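Local structure of catalase (Exiguobacterium oxidotolerans, 2J2M) at residues R58-H63 and Q248-G253; A92-V97 and M297-N302; N244-A249 and D254-D259. The protein catalyses the dismutation of hydrogen peroxide to water and oxygen at a haem iron, and is assembled from four copies of the chain. One frame throughout, in Å; residues are numbered along the deposited sequence.

Contact 1 of 3, residues R58-H63 and Q248-G253; sequences RGFGAH and QAIENG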
loop_
_atom_site.group_PDB
_atom_site.type_symbol
_atom_site.label_atom_id
_atom_site.label_comp_id
_atom_site.label_asym_id
_atom_site.label_seq_id
_atom_site.Cartn_x
_atom_site.Cartn_y
_atom_site.Cartn_z
ATOM N N ARG A 58 -20.011 4.898 6.850
ATOM C CA ARG A 58 -20.577 5.238 8.176
ATOM C C ARG A 58 -21.343 4.042 8.752
ATOM O O ARG A 58 -22.289 3.549 8.149
ATOM C CB ARG A 58 -21.456 6.492 8.086
ATOM C CG ARG A 58 -22.343 6.736 9.294
ATOM C CD ARG A 58 -21.525 6.993 10.588
ATOM N NE ARG A 58 -21.638 8.365 11.074
ATOM C CZ ARG A 58 -21.197 8.785 12.259
ATOM N NH1 ARG A 58 -20.575 7.948 13.074
ATOM N NH2 ARG A 58 -21.369 10.052 12.619
ATOM N N GLY A 59 -20.918 3.563 9.910
ATOM C CA GLY A 59 -21.524 2.374 10.499
ATOM C C GLY A 59 -21.239 2.066 11.968
ATOM O O GLY A 59 -20.425 2.743 12.627
ATOM N N PHE A 60 -21.903 1.004 12.452
ATOM C CA PHE A 60 -21.883 0.595 13.846
ATOM C C PHE A 60 -21.921 -0.921 13.947
ATOM O O PHE A 60 -22.805 -1.564 13.372
ATOM C CB PHE A 60 -23.087 1.180 14.627
ATOM C CG PHE A 60 -23.249 0.582 16.025
ATOM C CD1 PHE A 60 -22.559 1.123 17.113
ATOM C CD2 PHE A 60 -24.058 -0.559 16.230
ATOM C CE1 PHE A 60 -22.684 0.576 18.397
ATOM C CE2 PHE A 60 -24.183 -1.141 17.503
ATOM C CZ PHE A 60 -23.486 -0.573 18.599
ATOM N N GLY A 61 -20.988 -1.481 14.710
ATOM C CA GLY A 61 -20.881 -2.923 14.863
ATOM C C GLY A 61 -20.970 -3.422 16.288
ATOM O O GLY A 61 -20.504 -2.753 17.233
ATOM N N ALA A 62 -21.581 -4.602 16.436
ATOM C CA ALA A 62 -21.662 -5.272 17.748
ATOM C C ALA A 62 -21.628 -6.776 17.646
ATOM O O ALA A 62 -21.930 -7.346 16.588
ATOM C CB ALA A 62 -22.890 -4.824 18.522
ATOM N N HIS A 63 -21.229 -7.407 18.746
ATOM C CA HIS A 63 -21.199 -8.857 18.884
ATOM C C HIS A 63 -22.497 -9.384 19.462
ATOM O O HIS A 63 -23.173 -8.699 20.237
ATOM C CB HIS A 63 -20.108 -9.279 19.853
ATOM C CG HIS A 63 -18.732 -8.993 19.370
ATOM N ND1 HIS A 63 -18.040 -9.859 18.560
ATOM C CD2 HIS A 63 -17.919 -7.935 19.581
ATOM C CE1 HIS A 63 -16.849 -9.354 18.295
ATOM N NE2 HIS A 63 -16.753 -8.184 18.901
ATOM N N GLN A 248 -25.813 2.481 23.538
ATOM C CA GLN A 248 -26.399 2.614 24.877
ATOM C C GLN A 248 -27.350 1.458 25.242
ATOM O O GLN A 248 -27.280 0.921 26.346
ATOM C CB GLN A 248 -27.115 3.973 25.031
ATOM C CG GLN A 248 -26.174 5.193 25.118
ATOM C CD GLN A 248 -24.996 4.958 26.066
ATOM O OE1 GLN A 248 -23.820 5.020 25.651
ATOM N NE2 GLN A 248 -25.301 4.665 27.335
ATOM N N ALA A 249 -28.228 1.087 24.312
ATOM C CA ALA A 249 -29.135 -0.045 24.485
ATOM C C ALA A 249 -28.415 -1.338 24.854
ATOM O O ALA A 249 -28.878 -2.074 25.709
ATOM C CB ALA A 249 -29.977 -0.253 23.232
ATOM N N ILE A 250 -27.293 -1.628 24.204
ATOM C CA ILE A 250 -26.535 -2.848 24.530
ATOM C C ILE A 250 -25.842 -2.712 25.892
ATOM O O ILE A 250 -25.811 -3.662 26.687
ATOM C CB ILE A 250 -25.505 -3.219 23.429
ATOM C CG1 ILE A 250 -26.225 -3.643 22.143
ATOM C CG2 ILE A 250 -24.607 -4.353 23.898
ATOM C CD1 ILE A 250 -25.375 -3.583 20.884
ATOM N N GLU A 251 -25.309 -1.519 26.153
ATOM C CA GLU A 251 -24.587 -1.237 27.384
ATOM C C GLU A 251 -25.532 -1.266 28.585
ATOM O O GLU A 251 -25.122 -1.642 29.684
ATOM C CB GLU A 251 -23.855 0.122 27.283
ATOM C CG GLU A 251 -22.506 0.176 28.017
ATOM C CD GLU A 251 -21.598 -1.050 27.761
ATOM O OE1 GLU A 251 -20.922 -1.482 28.730
ATOM O OE2 GLU A 251 -21.554 -1.582 26.617
ATOM N N ASN A 252 -26.783 -0.862 28.357
ATOM C CA ASN A 252 -27.839 -0.861 29.381
ATOM C C ASN A 252 -28.548 -2.220 29.555
ATOM O O ASN A 252 -29.398 -2.376 30.440
ATOM C CB ASN A 252 -28.900 0.198 29.044
ATOM C CG ASN A 252 -28.385 1.628 29.170
ATOM O OD1 ASN A 252 -27.365 1.900 29.823
ATOM N ND2 ASN A 252 -29.105 2.553 28.550
ATOM N N GLY A 253 -28.222 -3.185 28.694
ATOM C CA GLY A 253 -28.823 -4.516 28.758
ATOM C C GLY A 253 -30.205 -4.589 28.133
ATOM O O GLY A 253 -30.967 -5.497 28.426
#

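Contact 2 of 3, residues A92-V97 and M297-N302; sequences ARFSTV and MTLNKN. With HEM (protoporphyrin IX containing Fe), chain E.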
loop_
_atom_site.group_PDB
_atom_site.type_symbol
_atom_site.label_atom_id
_atom_site.label_comp_id
_atom_site.label_asym_id
_atom_site.label_seq_id
_atom_site.Cartn_x
_atom_site.Cartn_y
_atom_site.Cartn_z
ATOM N N ALA A 92 -22.117 -8.173 13.967
ATOM C CA ALA A 92 -22.996 -7.438 13.068
ATOM C C ALA A 92 -22.512 -6.017 12.849
ATOM O O ALA A 92 -21.859 -5.443 13.722
ATOM C CB ALA A 92 -24.425 -7.440 13.598
ATOM N N ARG A 93 -22.813 -5.469 11.680
ATOM C CA ARG A 93 -22.487 -4.079 11.355
ATOM C C ARG A 93 -23.652 -3.483 10.576
ATOM O O ARG A 93 -24.089 -4.047 9.577
ATOM C CB ARG A 93 -21.169 -3.941 10.548
ATOM C CG ARG A 93 -20.795 -2.474 10.215
ATOM C CD ARG A 93 -19.375 -2.298 9.646
ATOM N NE ARG A 93 -18.923 -0.891 9.502
ATOM C CZ ARG A 93 -19.273 -0.055 8.507
ATOM N NH1 ARG A 93 -20.142 -0.454 7.565
ATOM N NH2 ARG A 93 -18.771 1.189 8.460
ATOM N N PHE A 94 -24.133 -2.348 11.056
ATOM C CA PHE A 94 -25.203 -1.603 10.432
ATOM C C PHE A 94 -24.584 -0.312 9.955
ATOM O O PHE A 94 -23.588 0.130 10.501
ATOM C CB PHE A 94 -26.322 -1.348 11.449
ATOM C CG PHE A 94 -26.855 -2.614 12.084
ATOM C CD1 PHE A 94 -26.634 -2.875 13.436
ATOM C CD2 PHE A 94 -27.536 -3.576 11.312
ATOM C CE1 PHE A 94 -27.115 -4.060 14.014
ATOM C CE2 PHE A 94 -28.020 -4.739 11.881
ATOM C CZ PHE A 94 -27.810 -4.989 13.228
ATOM N N SER A 95 -25.157 0.293 8.930
ATOM C CA SER A 95 -24.457 1.358 8.209
ATOM C C SER A 95 -25.407 2.195 7.387
ATOM O O SER A 95 -26.539 1.772 7.156
ATOM C CB SER A 95 -23.354 0.761 7.306
ATOM O OG SER A 95 -23.888 -0.156 6.371
ATOM N N THR A 96 -24.982 3.400 7.003
ATOM C CA THR A 96 -25.647 4.121 5.917
ATOM C C THR A 96 -24.903 3.749 4.649
ATOM O O THR A 96 -24.139 2.805 4.689
ATOM C CB THR A 96 -25.656 5.645 6.122
ATOM O OG1 THR A 96 -24.318 6.109 6.347
ATOM C CG2 THR A 96 -26.552 6.014 7.280
ATOM N N VAL A 97 -25.120 4.459 3.539
ATOM C CA VAL A 97 -24.518 4.090 2.246
ATOM C C VAL A 97 -23.582 5.143 1.656
ATOM O O VAL A 97 -22.389 4.901 1.460
ATOM C CB VAL A 97 -25.609 3.731 1.140
ATOM C CG1 VAL A 97 -24.935 3.337 -0.220
ATOM C CG2 VAL A 97 -26.527 2.607 1.614
ATOM N N MET A 297 -31.513 -13.437 16.414
ATOM C CA MET A 297 -30.223 -12.879 16.741
ATOM C C MET A 297 -30.380 -11.906 17.902
ATOM O O MET A 297 -31.302 -11.069 17.909
ATOM C CB MET A 297 -29.603 -12.188 15.519
ATOM C CG MET A 297 -28.403 -11.277 15.834
ATOM S SD MET A 297 -27.561 -10.565 14.371
ATOM C CE MET A 297 -28.799 -9.447 13.744
ATOM N N THR A 298 -29.475 -12.029 18.874
ATOM C CA THR A 298 -29.379 -11.110 19.997
ATOM C C THR A 298 -27.980 -10.489 19.985
ATOM O O THR A 298 -27.000 -11.216 20.019
ATOM C CB THR A 298 -29.616 -11.871 21.327
ATOM O OG1 THR A 298 -30.920 -12.466 21.290
ATOM C CG2 THR A 298 -29.501 -10.937 22.556
ATOM N N LEU A 299 -27.893 -9.164 19.881
ATOM C CA LEU A 299 -26.620 -8.445 20.053
ATOM C C LEU A 299 -26.447 -7.972 21.524
ATOM O O LEU A 299 -27.131 -7.066 22.001
ATOM C CB LEU A 299 -26.541 -7.258 19.089
ATOM C CG LEU A 299 -25.989 -7.335 17.655
ATOM C CD1 LEU A 299 -25.880 -8.730 17.093
ATOM C CD2 LEU A 299 -26.777 -6.444 16.740
ATOM N N ASN A 300 -25.509 -8.599 22.225
ATOM C CA ASN A 300 -25.401 -8.435 23.666
ATOM C C ASN A 300 -24.032 -7.929 24.176
ATOM O O ASN A 300 -23.809 -7.831 25.380
ATOM C CB ASN A 300 -25.806 -9.743 24.371
ATOM C CG ASN A 300 -24.972 -10.959 23.937
ATOM O OD1 ASN A 300 -23.906 -10.845 23.346
ATOM N ND2 ASN A 300 -25.480 -12.133 24.240
ATOM N N LYS A 301 -23.131 -7.591 23.267
ATOM C CA LYS A 301 -21.835 -7.120 23.668
ATOM C C LYS A 301 -21.317 -6.079 22.700
ATOM O O LYS A 301 -21.152 -6.340 21.516
ATOM C CB LYS A 301 -20.860 -8.300 23.739
ATOM C CG LYS A 301 -19.499 -7.928 24.211
ATOM C CD LYS A 301 -18.778 -9.135 24.764
ATOM C CE LYS A 301 -17.257 -8.935 24.671
ATOM N NZ LYS A 301 -16.851 -7.817 25.553
ATOM N N ASN A 302 -21.023 -4.896 23.211
ATOM C CA ASN A 302 -20.389 -3.896 22.387
ATOM C C ASN A 302 -18.972 -4.314 21.985
ATOM O O ASN A 302 -18.383 -5.209 22.586
ATOM C CB ASN A 302 -20.408 -2.539 23.096
ATOM C CG ASN A 302 -21.720 -1.790 22.880
ATOM O OD1 ASN A 302 -22.188 -1.614 21.736
ATOM N ND2 ASN A 302 -22.315 -1.316 23.985
HETATM C CHA HEM E . -20.650 -2.406 1.098
HETATM C CHB HEM E . -25.330 -3.770 0.861
HETATM C CHC HEM E . -25.007 -3.835 -3.952
HETATM C CHD HEM E . -20.239 -3.160 -3.702
HETATM C C1A HEM E . -21.930 -2.811 1.467
HETATM C C2A HEM E . -22.437 -3.011 2.823
HETATM C C3A HEM E . -23.735 -3.389 2.751
HETATM C C4A HEM E . -24.094 -3.434 1.357
HETATM C CMA HEM E . -24.707 -3.723 3.908
HETATM C CAA HEM E . -21.591 -2.795 4.105
HETATM C CBA HEM E . -20.903 -4.070 4.600
HETATM C CGA HEM E . -20.182 -3.703 5.878
HETATM O O1A HEM E . -18.922 -3.700 5.900
HETATM O O2A HEM E . -20.878 -3.383 6.879
HETATM C C1B HEM E . -25.645 -3.973 -0.456
HETATM C C2B HEM E . -26.859 -4.581 -0.977
HETATM C C3B HEM E . -26.747 -4.582 -2.305
HETATM C C4B HEM E . -25.481 -3.991 -2.663
HETATM C CMB HEM E . -28.039 -5.166 -0.149
HETATM C CAB HEM E . -27.741 -5.159 -3.327
HETATM C CBB HEM E . -29.053 -4.990 -3.200
HETATM C C1C HEM E . -23.693 -3.757 -4.330
HETATM C C2C HEM E . -23.148 -3.985 -5.654
HETATM C C3C HEM E . -21.817 -3.802 -5.556
HETATM C C4C HEM E . -21.492 -3.446 -4.185
HETATM C CMC HEM E . -23.942 -4.405 -6.927
HETATM C CAC HEM E . -20.759 -3.899 -6.681
HETATM C CBC HEM E . -20.328 -5.080 -7.138
HETATM C C1D HEM E . -19.877 -2.859 -2.409
HETATM C C2D HEM E . -18.528 -2.555 -1.975
HETATM C C3D HEM E . -18.653 -2.331 -0.468
HETATM C C4D HEM E . -20.065 -2.517 -0.148
HETATM C CMD HEM E . -17.233 -2.526 -2.854
HETATM C CAD HEM E . -17.523 -1.991 0.521
HETATM C CBD HEM E . -17.198 -3.270 1.296
HETATM C CGD HEM E . -15.898 -3.163 2.070
HETATM O O1D HEM E . -15.089 -2.192 1.895
HETATM O O2D HEM E . -15.656 -4.089 2.872
HETATM N NA HEM E . -22.980 -3.088 0.610
HETATM N NB HEM E . -24.829 -3.620 -1.510
HETATM N NC HEM E . -22.658 -3.438 -3.468
HETATM N ND HEM E . -20.731 -2.834 -1.317
HETATM FE FE HEM E . -22.710 -3.531 -1.393
#

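Contact 3 of 3, residues N244-A249 and D254-D259; sequences NDTFQA and DFPEWD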
loop_
_atom_site.group_PDB
_atom_site.type_symbol
_atom_site.label_atom_id
_atom_site.label_comp_id
_atom_site.label_asym_id
_atom_site.label_seq_id
_atom_site.Cartn_x
_atom_site.Cartn_y
_atom_site.Cartn_z
ATOM N N ASN A 244 -24.935 5.984 18.763
ATOM C CA ASN A 244 -25.196 6.328 20.150
ATOM C C ASN A 244 -26.310 5.488 20.798
ATOM O O ASN A 244 -26.082 4.862 21.835
ATOM C CB ASN A 244 -25.574 7.809 20.231
ATOM C CG ASN A 244 -25.317 8.408 21.602
ATOM O OD1 ASN A 244 -24.772 7.746 22.499
ATOM N ND2 ASN A 244 -25.684 9.692 21.765
ATOM N N ASP A 245 -27.492 5.475 20.167
ATOM C CA ASP A 245 -28.673 4.775 20.677
ATOM C C ASP A 245 -28.463 3.256 20.745
ATOM O O ASP A 245 -28.842 2.625 21.728
ATOM C CB ASP A 245 -29.927 5.116 19.831
ATOM C CG ASP A 245 -31.120 4.206 20.141
ATOM O OD1 ASP A 245 -31.778 4.397 21.173
ATOM O OD2 ASP A 245 -31.410 3.284 19.352
ATOM N N THR A 246 -27.854 2.681 19.702
ATOM C CA THR A 246 -27.590 1.232 19.665
ATOM C C THR A 246 -26.488 0.831 20.645
ATOM O O THR A 246 -26.558 -0.250 21.273
ATOM C CB THR A 246 -27.232 0.699 18.234
ATOM O OG1 THR A 246 -28.100 1.281 17.261
ATOM C CG2 THR A 246 -27.399 -0.805 18.168
ATOM N N PHE A 247 -25.463 1.678 20.762
ATOM C CA PHE A 247 -24.444 1.441 21.782
ATOM C C PHE A 247 -25.001 1.475 23.217
ATOM O O PHE A 247 -24.684 0.589 24.013
ATOM C CB PHE A 247 -23.261 2.396 21.663
ATOM C CG PHE A 247 -22.102 2.010 22.534
ATOM C CD1 PHE A 247 -22.092 2.324 23.899
ATOM C CD2 PHE A 247 -21.022 1.327 22.003
ATOM C CE1 PHE A 247 -21.033 1.950 24.709
ATOM C CE2 PHE A 247 -19.953 0.967 22.809
ATOM C CZ PHE A 247 -19.960 1.275 24.166
ATOM N N GLN A 248 -25.813 2.481 23.538
ATOM C CA GLN A 248 -26.399 2.614 24.877
ATOM C C GLN A 248 -27.350 1.458 25.242
ATOM O O GLN A 248 -27.280 0.921 26.346
ATOM C CB GLN A 248 -27.115 3.973 25.031
ATOM C CG GLN A 248 -26.174 5.193 25.118
ATOM C CD GLN A 248 -24.996 4.958 26.066
ATOM O OE1 GLN A 248 -23.820 5.020 25.651
ATOM N NE2 GLN A 248 -25.301 4.665 27.335
ATOM N N ALA A 249 -28.228 1.087 24.312
ATOM C CA ALA A 249 -29.135 -0.045 24.485
ATOM C C ALA A 249 -28.415 -1.338 24.854
ATOM O O ALA A 249 -28.878 -2.074 25.709
ATOM C CB ALA A 249 -29.977 -0.253 23.232
ATOM N N ASP A 254 -30.547 -3.628 27.287
ATOM C CA ASP A 254 -31.748 -3.723 26.450
ATOM C C ASP A 254 -31.259 -4.231 25.092
ATOM O O ASP A 254 -31.190 -3.479 24.129
ATOM C CB ASP A 254 -32.437 -2.352 26.344
ATOM C CG ASP A 254 -33.844 -2.423 25.701
ATOM O OD1 ASP A 254 -34.531 -3.467 25.811
ATOM O OD2 ASP A 254 -34.287 -1.425 25.085
ATOM N N PHE A 255 -30.877 -5.511 25.039
ATOM C CA PHE A 255 -30.246 -6.111 23.862
ATOM C C PHE A 255 -31.101 -6.099 22.584
ATOM O O PHE A 255 -32.195 -6.662 22.556
ATOM C CB PHE A 255 -29.840 -7.544 24.178
ATOM C CG PHE A 255 -28.832 -7.673 25.300
ATOM C CD1 PHE A 255 -28.865 -8.786 26.145
ATOM C CD2 PHE A 255 -27.851 -6.681 25.512
ATOM C CE1 PHE A 255 -27.947 -8.925 27.182
ATOM C CE2 PHE A 255 -26.913 -6.800 26.552
ATOM C CZ PHE A 255 -26.959 -7.932 27.390
ATOM N N PRO A 256 -30.604 -5.460 21.507
ATOM C CA PRO A 256 -31.323 -5.505 20.232
ATOM C C PRO A 256 -31.455 -6.957 19.729
ATOM O O PRO A 256 -30.469 -7.704 19.747
ATOM C CB PRO A 256 -30.412 -4.696 19.294
ATOM C CG PRO A 256 -29.608 -3.854 20.182
ATOM C CD PRO A 256 -29.364 -4.667 21.396
ATOM N N GLU A 257 -32.656 -7.340 19.291
ATOM C CA GLU A 257 -32.922 -8.676 18.819
ATOM C C GLU A 257 -33.678 -8.605 17.521
ATOM O O GLU A 257 -34.475 -7.704 17.337
ATOM C CB GLU A 257 -33.756 -9.457 19.839
ATOM C CG GLU A 257 -33.078 -9.654 21.197
ATOM C CD GLU A 257 -33.635 -10.840 21.991
ATOM O OE1 GLU A 257 -34.842 -11.150 21.901
ATOM O OE2 GLU A 257 -32.846 -11.473 22.714
ATOM N N TRP A 258 -33.434 -9.556 16.622
ATOM C CA TRP A 258 -34.239 -9.693 15.416
ATOM C C TRP A 258 -34.567 -11.159 15.204
ATOM O O TRP A 258 -33.745 -12.048 15.514
ATOM C CB TRP A 258 -33.479 -9.240 14.156
ATOM C CG TRP A 258 -33.187 -7.778 13.989
ATOM C CD1 TRP A 258 -33.762 -6.926 13.089
ATOM C CD2 TRP A 258 -32.197 -7.012 14.691
ATOM N NE1 TRP A 258 -33.214 -5.664 13.201
ATOM C CE2 TRP A 258 -32.250 -5.692 14.180
ATOM C CE3 TRP A 258 -31.275 -7.309 15.701
ATOM C CZ2 TRP A 258 -31.417 -4.676 14.650
ATOM C CZ3 TRP A 258 -30.456 -6.301 16.171
ATOM C CH2 TRP A 258 -30.526 -5.003 15.643
ATOM N N ASP A 259 -35.741 -11.415 14.622
ATOM C CA ASP A 259 -36.040 -12.747 14.103
ATOM C C ASP A 259 -35.680 -12.943 12.618
ATOM O O ASP A 259 -35.916 -12.064 11.787
ATOM C CB ASP A 259 -37.493 -13.101 14.397
ATOM C CG ASP A 259 -37.751 -13.185 15.872
ATOM O OD1 ASP A 259 -38.066 -12.141 16.463
ATOM O OD2 ASP A 259 -37.590 -14.270 16.460
#

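Contact 1 of 3, residues R58-H63 and Q248-G253
I250 reaches from the last turn of a helix toward the strand 59-63 and touches it with a single atom, the terminal methyl CD1. That methyl meets the CB of A62 at 3.6 Å and, more loosely, the CZ of F60 at 4.2 Å. The F60 approach is at the ring edge, near the ring plane, so the phenyl offers its rim rather than a face. Two residues apart on the same strand, F60 and A62 both direct their CB toward the helix, and the F60 CZ and A62 CB lie 4.3 Å from each other. I250 CD1 thus completes a small triangle of carbons.

The torsions of I250 explain why one branch does the work. CG1 stands anti to the carbonyl carbon (chi1 -67°), and an extended second torsion (chi2 161°) carries CD1 out toward A62. The phenyl of F60 is thrown forward in turn, its CG anti to the backbone N at chi1 170°. With only 86 Å² buried in all, and the CA atoms of A62 and I250 8.7 Å apart, this is contact through side-chain ends across a spacing that the backbones do not close. It is a wholly apolar meeting of buried groups.

The helical turn that presents I250 is tied by its own backbone, N252 N to Q248 O at 2.7 Å and G253 N to I250 O at 3.2 Å. Beyond this pair of segments, N302 and P256 also pack on I250, while S243, T246 and F247 from earlier turns of the helix pack on F60. The contact is therefore one point in the seating of helix 241-251 on strand 59-68, whose neighbours in the antiparallel sheet are strands 87-95 and 292-302.

Contact 2 of 3, residues A92-V97 and M297-N302
L299 meets F94 head-on, its CD2 lying 3.6 Å from F94 CE1 at the ring edge, near the ring plane. This is the tight part of the contact. Both leucine methyls also rest 4.0 Å from the CB of A92, whereas the M297 SD only grazes that CB at 4.5 Å. W258 packs on both L299 and M297, so this side is closed and apolar. The far end of 297-302 is looser: N300 and K301 form a classic beta bulge facing H63, and K301 is exposed, its NZ making a long, weak ion pair with D304.

R93, between A92 and F94, points away from L299. Its chain runs extended, with CG anti to the backbone N (chi1 -179°), and NH1 donates to O2A of the haem propionate over 3.1 Å at 155°, the oxygen lying near the guanidinium plane. A leucine in its place would probably leave this propionate oxygen without the arginine's charge and N-H, and H56 O without its NH1 donor.

Strand 59-68 pairs with both strands, whose segments 92-95 and 297-302 cross at -95°; such steep crossing fits the curled antiparallel barrel of catalases, with apolar packing on one strand face and haem binding on the other.

Contact 3 of 3, residues N244-A249 and D254-D259
A249 and D254 meet through their backbones: D254 N gives its hydrogen to A249 O over 2.8 Å. The donor stands nearly along the C=O axis, with 165° at the oxygen, but the bond is bent at the hydrogen to 132°. Their side chains add a close fit, A249 CB resting 3.6 Å from D254 O and D254 CB 3.6 Å from A249 O. The price of so tight a turn is that two acceptors, A249 O and D254 O, sit 3.1 Å apart. A turn earlier in the helix, T246 CG2 makes a light apolar touch with P256 CG at 4.3 Å.

What sets this geometry is G253, just before D254, which leaves helical angles with positive phi. Its own N bonds back to I250 O, and the longer-range D254 bond completes a Schellman motif, the C-terminal cap of helix 241-251. The chain then turns through F255 and P256 into strand 257-265.

Outward again, R191 draws the two segments together, with one nitrogen, NH2, in a salt bridge to D254 OD2 and the other, NH1, in one to D245 OD1. D245 is held further by S189 through OD2. The hydroxyl of T246 is engaged by A242 O of its own helix, which leaves the methyl CG2 for P256.

The chemistry implies a helix end finished from within the chain, with late carbonyls taken up by the two N-H groups that follow. The carboxylate of D254, set close to the C-terminal end of a helix, would probably be poorly placed without a cation; R191, answering both acids, is likely to offset that charge while fixing how the helix leads into the strand.

In the fold
All three contacts centre on buried residues, but they differ in what they join and how. Contact 2 lies nearest the centre of the chain and links strands of the barrel sheet to each other, with an arginine bound to a haem propionate on the far face of one of them. Contact 1 seats helix 241-251 on strand 59-68 by apolar ends alone. Contact 3 uses that same helix, ends it, and passes it to strand 257-265; it is the most polar across its segments and reaches the exposed D254. They interlock: F60 N bonds to F94 O between contacts 1 and 2, E251 to N302 likewise, and E257 to T298 between contacts 3 and 2.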